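Local coordinates for protein N-acetylgalactosaminyltransferase 7 (Homo sapiens, PDB 6IWR) that is a glycosyltransferase built from a catalytic domain of the GT-A fold and a ricin-type beta-trefoil lectin domain, at residues Pro89-Leu98 against Ala119-Asn130; Gln283-Arg293 against Arg304-Lys312. All coordinates share one frame; numbering follows the deposited sequence.

Contacts 1 and 2 lie far apart in the same chain, their centres 30 Å from each other and their nearest atoms about 11 Å apart, and they share no helix or strand. Both are partly buried. Contact 1 is the more peripheral, its centre about 27 Å from the centre of the chain; it lays an irregular loop against the end of helix 117-122 and the turns that follow. Lacking strand pairing, it relies on aliphatic packing and on a carboxylate that receives backbone N-H groups. Contact 2, its centre about 17 Å from the centre of the chain, belongs to a beta hairpin and the short helix after it, and combines regular backbone pairing with salt bridges and a stacked guanidinium.

Contact 1. Residues Pro89-Leu98 against Ala119-Asn130; sequences PGEKAKPLVL and ASDMISLDRSVN
Leu96 and Leu98 of the loop 89-98 supply the apolar half of this contact, plain packing of that loop against the last part of helix 117-122. Leu96 slides past Ile123 in the opposite direction, bringing Leu96 CD1 to 3.7 Å from Ile123 CG1. Its CG lies roughly anti to the backbone N (chi1 -152°), and the branch points at the helix side, where CD1 also meets Met122 CG. Leu98 and Met122 instead meet tip to tip, with Leu98 CD2 3.9 Å from Met122 SD, while the other branch, CD1, rests 4.1 Å from Ala119 CB. The small alanine allows the leucine close to the helix backbone, and the flexible methionine fills in beside it. Gly90, at positive phi, suits its place because any side chain there would run into Ile123, whose methyl CG2 packs 3.7 Å from Gly90 CA.

The polar half centres on Glu91. Its OE2 accepts the backbone N-H of Ser128 at 3.1 Å, a fairly straight bond (164°) that arrives from above the carboxylate plane, and Ser128 OG adds a weak bond to the same oxygen. The backbone N atoms of Gly84 and Val85 also donate, so a buried carboxylate, probably charged, is held largely by main-chain N-H groups. Arg127 passes close by but does not pair with it: Glu91 OE2 and Arg127 NE are 6.9 Å apart. The arginine's NE goes to Glu245 in a salt bridge and its NH1 to Tyr278 O, while Ala93 covers part of one guanidinium face. Ser124 OG receives Asp126 N at 2.8 Å, forming an ST turn.

Pro95 and Val97 meet Pro501 and Cys502 of the second subunit. Helix 160-173 packs against Ile123 and Leu125 through Arg165 and His168, and strand 280-281 touches Val129 and Asn130 through Ile280.

Contact 2. Residues Gln283-Arg293 against Arg304-Lys312; sequences QGGGDEDGYAR and RVPLTPQEK
Arg293 and Val305 form the tight centre of this contact, an antiparallel hydrogen-bonded pair of the hairpin made by strands 292-296 and 302-306 in the glycosyltransferase family 2 (GT-A) region. Arg293 N donates to Val305 O at 2.7 Å, and Val305 N returns the bond to Arg293 O at 3.0 Å. The next pair, Ala292 with Pro306, is non-hydrogen-bonded, which suits proline because no N-H is needed. On the face shared by both residues of the first pair, Arg293 CG packs 3.6 Å from Val305 CG2. With CG between the backbone N and carbonyl carbon (chi1 49°), the arginine chain runs past Thr308 until Glu311 CG lies over one guanidinium face. Arg293 NH1 is 3.6 Å from Glu311 OE2, a salt bridge of charges alone, the oxygen lying well out of the guanidinium plane. More directed partners of Arg293 are Asp460 and the carbonyls of Arg323 and Ile457, while Glu311 OE2 takes a hydrogen bond from Tyr459 OH and a salt bridge from Arg323. Thr308 OG1 caps the following helix, accepting Glu311 N at 3.1 Å and also bonding Tyr459 OH. A charged link joins buried Asp287 to Lys312 nearer the surface: the lysine's extended chain carries NZ to 2.6 Å from Asp287 OD1, on its syn lone pair.

The looser, solvent side is the glycine-rich 284-286 loop, where the Arg304 guanidinium is sandwiched: the Gln283 amide stacks on one face, the two planes tilted by 27°, and Ala292 CB lies over the other, 3.4 Å from Arg304 NH2. Arg304 NH1 has only a weak bond to Gly284 O. The Gln283 side chain is about 12 Å from the bound manganese.

Strand 264-274 backs Gln283 and Tyr291, Tyr322 OH of strand 322-323 bonds Ala292 O, and Asp460, just beyond helix 450-457, packs against Val305 and Thr308.

Contact 1. Residues Pro89-Leu98 against Ala119-Asn130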
loop_
_atom_site.group_PDB
_atom_site.type_symbol
_atom_site.label_atom_id
_atom_site.label_comp_id
_atom_site.label_asym_id
_atom_site.label_seq_id
_atom_site.Cartn_x
_atom_site.Cartn_y
_atom_site.Cartn_z
ATOM N N PRO A 89 -17.371 6.545 27.673
ATOM C CA PRO A 89 -17.305 6.024 26.306
ATOM C C PRO A 89 -16.443 4.768 26.208
ATOM O O PRO A 89 -15.525 4.590 26.999
ATOM C CB PRO A 89 -16.634 7.158 25.550
ATOM C CG PRO A 89 -15.626 7.644 26.507
ATOM C CD PRO A 89 -16.303 7.546 27.883
ATOM N N GLY A 90 -16.697 3.913 25.231
ATOM C CA GLY A 90 -15.979 2.662 25.168
ATOM C C GLY A 90 -16.718 1.485 25.766
ATOM O O GLY A 90 -16.346 0.329 25.497
ATOM N N GLU A 91 -17.751 1.750 26.537
ATOM C CA GLU A 91 -18.508 0.704 27.174
ATOM C C GLU A 91 -19.839 0.578 26.466
ATOM O O GLU A 91 -20.387 1.556 25.996
ATOM C CB GLU A 91 -18.730 1.029 28.654
ATOM C CG GLU A 91 -17.966 2.219 29.214
ATOM C CD GLU A 91 -17.208 1.897 30.483
ATOM O OE1 GLU A 91 -16.366 2.692 30.901
ATOM O OE2 GLU A 91 -17.443 0.844 31.060
ATOM N N LYS A 92 -20.389 -0.617 26.388
ATOM C CA LYS A 92 -19.746 -1.848 26.750
ATOM C C LYS A 92 -19.030 -2.281 25.509
ATOM O O LYS A 92 -19.447 -3.190 24.815
ATOM C CB LYS A 92 -20.791 -2.888 27.139
ATOM C CG LYS A 92 -22.250 -2.548 26.846
ATOM C CD LYS A 92 -22.698 -1.346 27.646
ATOM C CE LYS A 92 -23.626 -1.739 28.772
ATOM N NZ LYS A 92 -24.824 -0.865 28.828
ATOM N N ALA A 93 -17.936 -1.611 25.221
ATOM C CA ALA A 93 -17.308 -1.707 23.926
ATOM C C ALA A 93 -18.186 -1.197 22.791
ATOM O O ALA A 93 -18.123 -1.721 21.701
ATOM C CB ALA A 93 -16.866 -3.125 23.658
ATOM N N LYS A 94 -18.985 -0.162 23.036
ATOM C CA LYS A 94 -19.572 0.563 21.937
ATOM C C LYS A 94 -18.445 1.203 21.175
ATOM O O LYS A 94 -17.503 1.648 21.783
ATOM C CB LYS A 94 -20.494 1.648 22.477
ATOM C CG LYS A 94 -21.945 1.489 22.097
ATOM C CD LYS A 94 -22.490 2.772 21.499
ATOM C CE LYS A 94 -22.264 3.956 22.416
ATOM N NZ LYS A 94 -23.169 5.093 22.110
ATOM N N PRO A 95 -18.527 1.267 19.853
ATOM C CA PRO A 95 -17.458 1.939 19.107
ATOM C C PRO A 95 -17.408 3.417 19.467
ATOM O O PRO A 95 -18.435 4.057 19.702
ATOM C CB PRO A 95 -17.822 1.707 17.631
ATOM C CG PRO A 95 -19.173 1.139 17.607
ATOM C CD PRO A 95 -19.483 0.585 18.956
ATOM N N LEU A 96 -16.198 3.939 19.541
ATOM C CA LEU A 96 -15.925 5.315 19.925
ATOM C C LEU A 96 -15.446 6.075 18.692
ATOM O O LEU A 96 -14.265 6.005 18.328
ATOM C CB LEU A 96 -14.873 5.355 21.019
ATOM C CG LEU A 96 -14.915 6.531 21.988
ATOM C CD1 LEU A 96 -13.526 6.741 22.575
ATOM C CD2 LEU A 96 -15.437 7.793 21.340
ATOM N N VAL A 97 -16.357 6.829 18.086
ATOM C CA VAL A 97 -16.112 7.544 16.847
ATOM C C VAL A 97 -15.831 9.000 17.210
ATOM O O VAL A 97 -16.635 9.633 17.895
ATOM C CB VAL A 97 -17.311 7.390 15.893
ATOM C CG1 VAL A 97 -17.072 8.081 14.565
ATOM C CG2 VAL A 97 -17.595 5.913 15.657
ATOM N N LEU A 98 -14.685 9.534 16.773
ATOM C CA LEU A 98 -14.168 10.856 17.139
ATOM C C LEU A 98 -14.093 11.804 15.939
ATOM O O LEU A 98 -14.634 11.523 14.869
ATOM C CB LEU A 98 -12.782 10.698 17.768
ATOM C CG LEU A 98 -12.667 10.040 19.142
ATOM C CD1 LEU A 98 -11.248 10.189 19.684
ATOM C CD2 LEU A 98 -13.681 10.625 20.112
ATOM N N ALA A 119 -8.284 7.996 21.173
ATOM C CA ALA A 119 -9.482 7.234 21.507
ATOM C C ALA A 119 -9.244 6.349 22.728
ATOM O O ALA A 119 -9.980 6.445 23.722
ATOM C CB ALA A 119 -9.936 6.408 20.309
ATOM N N SER A 120 -8.200 5.502 22.694
ATOM C CA SER A 120 -7.951 4.623 23.835
ATOM C C SER A 120 -7.855 5.407 25.139
ATOM O O SER A 120 -8.346 4.954 26.186
ATOM C CB SER A 120 -6.674 3.809 23.651
ATOM O OG SER A 120 -6.320 3.251 24.904
ATOM N N ASP A 121 -7.214 6.579 25.100
ATOM C CA ASP A 121 -7.000 7.337 26.326
ATOM C C ASP A 121 -8.297 7.846 26.952
ATOM O O ASP A 121 -8.288 8.192 28.133
ATOM C CB ASP A 121 -6.054 8.517 26.072
ATOM C CG ASP A 121 -4.606 8.096 25.999
ATOM O OD1 ASP A 121 -4.334 6.876 26.107
ATOM O OD2 ASP A 121 -3.737 8.988 25.836
ATOM N N MET A 122 -9.412 7.915 26.218
ATOM C CA MET A 122 -10.658 8.360 26.840
ATOM C C MET A 122 -11.574 7.218 27.256
ATOM O O MET A 122 -12.615 7.474 27.876
ATOM C CB MET A 122 -11.424 9.331 25.931
ATOM C CG MET A 122 -11.104 9.305 24.480
ATOM S SD MET A 122 -12.043 10.613 23.650
ATOM C CE MET A 122 -10.831 11.924 23.551
ATOM N N ILE A 123 -11.206 5.964 26.940
ATOM C CA ILE A 123 -11.926 4.779 27.384
ATOM C C ILE A 123 -11.341 4.359 28.724
ATOM O O ILE A 123 -10.124 4.393 28.919
ATOM C CB ILE A 123 -11.827 3.658 26.332
ATOM C CG1 ILE A 123 -12.269 4.185 24.949
ATOM C CG2 ILE A 123 -12.612 2.407 26.769
ATOM C CD1 ILE A 123 -12.166 3.181 23.786
ATOM N N SER A 124 -12.199 4.021 29.675
ATOM C CA SER A 124 -11.725 3.617 30.996
ATOM C C SER A 124 -10.775 2.421 30.910
ATOM O O SER A 124 -10.926 1.543 30.058
ATOM C CB SER A 124 -12.910 3.262 31.912
ATOM O OG SER A 124 -12.463 2.665 33.120
ATOM N N LEU A 125 -9.794 2.381 31.814
ATOM C CA LEU A 125 -9.013 1.159 31.962
ATOM C C LEU A 125 -9.846 0.002 32.508
ATOM O O LEU A 125 -9.467 -1.160 32.304
ATOM C CB LEU A 125 -7.820 1.396 32.874
ATOM C CG LEU A 125 -6.885 2.504 32.404
ATOM C CD1 LEU A 125 -5.824 2.770 33.474
ATOM C CD2 LEU A 125 -6.274 2.137 31.072
ATOM N N ASP A 126 -10.974 0.293 33.171
ATOM C CA ASP A 126 -11.839 -0.710 33.787
ATOM C C ASP A 126 -13.155 -0.885 33.032
ATOM O O ASP A 126 -14.159 -1.319 33.594
ATOM C CB ASP A 126 -12.114 -0.336 35.243
ATOM C CG ASP A 126 -10.845 -0.238 36.060
ATOM O OD1 ASP A 126 -10.035 -1.199 36.052
ATOM O OD2 ASP A 126 -10.641 0.820 36.699
ATOM N N ARG A 127 -13.163 -0.558 31.754
ATOM C CA ARG A 127 -14.401 -0.579 31.005
ATOM C C ARG A 127 -14.977 -1.980 30.956
ATOM O O ARG A 127 -14.253 -2.974 31.032
ATOM C CB ARG A 127 -14.179 -0.067 29.585
ATOM C CG ARG A 127 -13.419 -1.040 28.686
ATOM C CD ARG A 127 -13.741 -0.678 27.303
ATOM N NE ARG A 127 -13.063 -1.477 26.307
ATOM C CZ ARG A 127 -13.138 -1.219 25.002
ATOM N NH1 ARG A 127 -12.502 -1.987 24.129
ATOM N NH2 ARG A 127 -13.845 -0.179 24.578
ATOM N N SER A 128 -16.297 -2.046 30.827
ATOM C CA SER A 128 -16.983 -3.295 30.555
ATOM C C SER A 128 -16.813 -3.612 29.076
ATOM O O SER A 128 -16.335 -2.760 28.325
ATOM C CB SER A 128 -18.451 -3.179 30.929
ATOM O OG SER A 128 -19.030 -2.063 30.270
ATOM N N VAL A 129 -17.211 -4.805 28.641
ATOM C CA VAL A 129 -16.956 -5.231 27.271
ATOM C C VAL A 129 -18.124 -6.086 26.792
ATOM O O VAL A 129 -18.886 -6.626 27.590
ATOM C CB VAL A 129 -15.594 -5.967 27.201
ATOM C CG1 VAL A 129 -15.714 -7.237 26.426
ATOM C CG2 VAL A 129 -14.543 -5.049 26.603
ATOM N N ASN A 130 -18.289 -6.170 25.475
ATOM C CA ASN A 130 -19.298 -7.058 24.928
ATOM C C ASN A 130 -18.895 -8.520 25.155
ATOM O O ASN A 130 -17.722 -8.853 25.328
ATOM C CB ASN A 130 -19.515 -6.765 23.441
ATOM C CG ASN A 130 -18.231 -6.900 22.610
ATOM O OD1 ASN A 130 -18.120 -6.334 21.546
ATOM N ND2 ASN A 130 -17.256 -7.653 23.110
#

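Contact 2. Residues Gln283-Arg293 against Arg304-Lys312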
loop_
_atom_site.group_PDB
_atom_site.type_symbol
_atom_site.label_atom_id
_atom_site.label_comp_id
_atom_site.label_asym_id
_atom_site.label_seq_id
_atom_site.Cartn_x
_atom_site.Cartn_y
_atom_site.Cartn_z
ATOM N N GLN A 283 -13.050 -13.025 14.859
ATOM C CA GLN A 283 -12.401 -13.226 13.562
ATOM C C GLN A 283 -13.316 -13.940 12.557
ATOM O O GLN A 283 -14.170 -14.756 12.913
ATOM C CB GLN A 283 -11.112 -14.023 13.713
ATOM C CG GLN A 283 -9.991 -13.275 14.366
ATOM C CD GLN A 283 -8.663 -14.007 14.205
ATOM O OE1 GLN A 283 -8.071 -14.533 15.170
ATOM N NE2 GLN A 283 -8.195 -14.053 12.969
ATOM N N GLY A 284 -13.137 -13.603 11.282
ATOM C CA GLY A 284 -13.740 -14.393 10.229
ATOM C C GLY A 284 -13.029 -15.727 10.118
ATOM O O GLY A 284 -11.829 -15.800 9.846
ATOM N N GLY A 285 -13.753 -16.801 10.365
ATOM C CA GLY A 285 -13.139 -18.100 10.509
ATOM C C GLY A 285 -14.128 -19.176 10.132
ATOM O O GLY A 285 -15.336 -19.021 10.292
ATOM N N GLY A 286 -13.578 -20.286 9.661
ATOM C CA GLY A 286 -14.361 -21.196 8.839
ATOM C C GLY A 286 -15.702 -21.584 9.430
ATOM O O GLY A 286 -16.734 -21.494 8.763
ATOM N N ASP A 287 -15.707 -22.052 10.670
ATOM C CA ASP A 287 -16.846 -22.817 11.163
ATOM C C ASP A 287 -18.151 -22.042 11.062
ATOM O O ASP A 287 -18.181 -20.814 11.171
ATOM C CB ASP A 287 -16.634 -23.192 12.618
ATOM C CG ASP A 287 -17.403 -24.391 13.003
ATOM O OD1 ASP A 287 -17.512 -25.297 12.154
ATOM O OD2 ASP A 287 -17.870 -24.443 14.155
ATOM N N GLU A 288 -19.253 -22.782 10.902
ATOM C CA GLU A 288 -20.559 -22.137 10.964
ATOM C C GLU A 288 -20.736 -21.394 12.278
ATOM O O GLU A 288 -21.562 -20.482 12.367
ATOM C CB GLU A 288 -21.683 -23.159 10.771
ATOM C CG GLU A 288 -22.961 -22.576 10.097
ATOM C CD GLU A 288 -22.682 -21.823 8.767
ATOM O OE1 GLU A 288 -21.498 -21.780 8.337
ATOM O OE2 GLU A 288 -23.648 -21.276 8.157
ATOM N N ASP A 289 -19.969 -21.767 13.302
ATOM C CA ASP A 289 -19.986 -21.138 14.616
ATOM C C ASP A 289 -18.842 -20.155 14.793
ATOM O O ASP A 289 -18.645 -19.630 15.902
ATOM C CB ASP A 289 -19.904 -22.210 15.707
ATOM C CG ASP A 289 -21.244 -22.510 16.338
ATOM O OD1 ASP A 289 -22.275 -22.041 15.816
ATOM O OD2 ASP A 289 -21.269 -23.205 17.383
ATOM N N GLY A 290 -18.072 -19.925 13.734
ATOM C CA GLY A 290 -16.874 -19.127 13.798
ATOM C C GLY A 290 -15.649 -19.849 14.309
ATOM O O GLY A 290 -14.640 -19.192 14.593
ATOM N N TYR A 291 -15.691 -21.168 14.448
ATOM C CA TYR A 291 -14.535 -21.876 14.975
ATOM C C TYR A 291 -13.572 -22.198 13.841
ATOM O O TYR A 291 -13.964 -22.759 12.815
ATOM C CB TYR A 291 -14.958 -23.143 15.718
ATOM C CG TYR A 291 -15.855 -22.866 16.912
ATOM C CD1 TYR A 291 -15.921 -21.603 17.478
ATOM C CD2 TYR A 291 -16.644 -23.874 17.468
ATOM C CE1 TYR A 291 -16.750 -21.349 18.556
ATOM C CE2 TYR A 291 -17.476 -23.632 18.553
ATOM C CZ TYR A 291 -17.522 -22.370 19.096
ATOM O OH TYR A 291 -18.358 -22.099 20.165
ATOM N N ALA A 292 -12.314 -21.828 14.028
ATOM C CA ALA A 292 -11.246 -22.156 13.107
ATOM C C ALA A 292 -10.177 -22.912 13.871
ATOM O O ALA A 292 -10.062 -22.807 15.093
ATOM C CB ALA A 292 -10.670 -20.892 12.462
ATOM N N ARG A 293 -9.396 -23.700 13.152
ATOM C CA ARG A 293 -8.188 -24.233 13.746
ATOM C C ARG A 293 -6.997 -23.591 13.034
ATOM O O ARG A 293 -7.133 -23.048 11.929
ATOM C CB ARG A 293 -8.201 -25.785 13.728
ATOM C CG ARG A 293 -8.549 -26.383 12.395
ATOM C CD ARG A 293 -9.204 -27.758 12.441
ATOM N NE ARG A 293 -8.591 -28.670 13.387
ATOM C CZ ARG A 293 -7.829 -29.717 13.078
ATOM N NH1 ARG A 293 -7.368 -30.493 14.053
ATOM N NH2 ARG A 293 -7.527 -29.997 11.820
ATOM N N ARG A 304 -5.718 -19.921 8.733
ATOM C CA ARG A 304 -6.791 -20.469 9.559
ATOM C C ARG A 304 -7.773 -21.252 8.696
ATOM O O ARG A 304 -8.115 -20.833 7.589
ATOM C CB ARG A 304 -7.520 -19.361 10.340
ATOM C CG ARG A 304 -6.629 -18.658 11.365
ATOM C CD ARG A 304 -7.293 -17.388 11.929
ATOM N NE ARG A 304 -8.299 -17.681 12.959
ATOM C CZ ARG A 304 -9.614 -17.522 12.810
ATOM N NH1 ARG A 304 -10.105 -17.056 11.659
ATOM N NH2 ARG A 304 -10.438 -17.823 13.812
ATOM N N VAL A 305 -8.222 -22.398 9.194
ATOM C CA VAL A 305 -9.166 -23.196 8.417
ATOM C C VAL A 305 -10.342 -23.560 9.312
ATOM O O VAL A 305 -10.194 -23.642 10.538
ATOM C CB VAL A 305 -8.508 -24.451 7.819
ATOM C CG1 VAL A 305 -7.286 -24.082 6.972
ATOM C CG2 VAL A 305 -8.167 -25.446 8.929
ATOM N N PRO A 306 -11.521 -23.781 8.753
ATOM C CA PRO A 306 -12.691 -24.040 9.601
ATOM C C PRO A 306 -12.522 -25.320 10.407
ATOM O O PRO A 306 -11.818 -26.250 10.002
ATOM C CB PRO A 306 -13.834 -24.162 8.590
ATOM C CG PRO A 306 -13.150 -24.586 7.321
ATOM C CD PRO A 306 -11.832 -23.877 7.321
ATOM N N LEU A 307 -13.182 -25.360 11.564
ATOM C CA LEU A 307 -13.203 -26.580 12.369
ATOM C C LEU A 307 -13.857 -27.715 11.583
ATOM O O LEU A 307 -14.863 -27.521 10.900
ATOM C CB LEU A 307 -13.940 -26.337 13.689
ATOM C CG LEU A 307 -14.014 -27.526 14.649
ATOM C CD1 LEU A 307 -12.657 -27.886 15.182
ATOM C CD2 LEU A 307 -14.943 -27.188 15.784
ATOM N N THR A 308 -13.291 -28.890 11.684
ATOM C CA THR A 308 -13.674 -29.962 10.784
ATOM C C THR A 308 -14.810 -30.796 11.355
ATOM O O THR A 308 -15.047 -30.812 12.567
ATOM C CB THR A 308 -12.495 -30.875 10.547
ATOM O OG1 THR A 308 -12.147 -31.442 11.814
ATOM C CG2 THR A 308 -11.325 -30.125 9.960
ATOM N N PRO A 309 -15.523 -31.527 10.500
ATOM C CA PRO A 309 -16.485 -32.512 11.026
ATOM C C PRO A 309 -15.834 -33.647 11.806
ATOM O O PRO A 309 -16.420 -34.128 12.784
ATOM C CB PRO A 309 -17.203 -33.013 9.760
ATOM C CG PRO A 309 -16.475 -32.417 8.592
ATOM C CD PRO A 309 -15.769 -31.209 9.087
ATOM N N GLN A 310 -14.638 -34.093 11.412
ATOM C CA GLN A 310 -13.937 -35.118 12.189
ATOM C C GLN A 310 -13.779 -34.700 13.646
ATOM O O GLN A 310 -14.007 -35.498 14.564
ATOM C CB GLN A 310 -12.551 -35.408 11.590
ATOM C CG GLN A 310 -12.519 -35.880 10.141
ATOM C CD GLN A 310 -12.630 -34.745 9.146
ATOM O OE1 GLN A 310 -12.855 -33.591 9.514
ATOM N NE2 GLN A 310 -12.481 -35.072 7.871
ATOM N N GLU A 311 -13.365 -33.457 13.881
ATOM C CA GLU A 311 -13.165 -33.030 15.260
ATOM C C GLU A 311 -14.488 -32.948 16.011
ATOM O O GLU A 311 -14.536 -33.217 17.218
ATOM C CB GLU A 311 -12.433 -31.686 15.292
ATOM C CG GLU A 311 -11.016 -31.755 14.738
ATOM C CD GLU A 311 -10.106 -32.638 15.565
ATOM O OE1 GLU A 311 -10.207 -32.593 16.814
ATOM O OE2 GLU A 311 -9.283 -33.366 14.966
ATOM N N LYS A 312 -15.573 -32.585 15.315
ATOM C CA LYS A 312 -16.869 -32.507 15.977
ATOM C C LYS A 312 -17.400 -33.890 16.356
ATOM O O LYS A 312 -18.094 -34.025 17.372
ATOM C CB LYS A 312 -17.857 -31.764 15.096
ATOM C CG LYS A 312 -17.446 -30.330 14.827
ATOM C CD LYS A 312 -18.354 -29.676 13.833
ATOM C CE LYS A 312 -17.786 -28.346 13.419
ATOM N NZ LYS A 312 -18.592 -27.677 12.378
#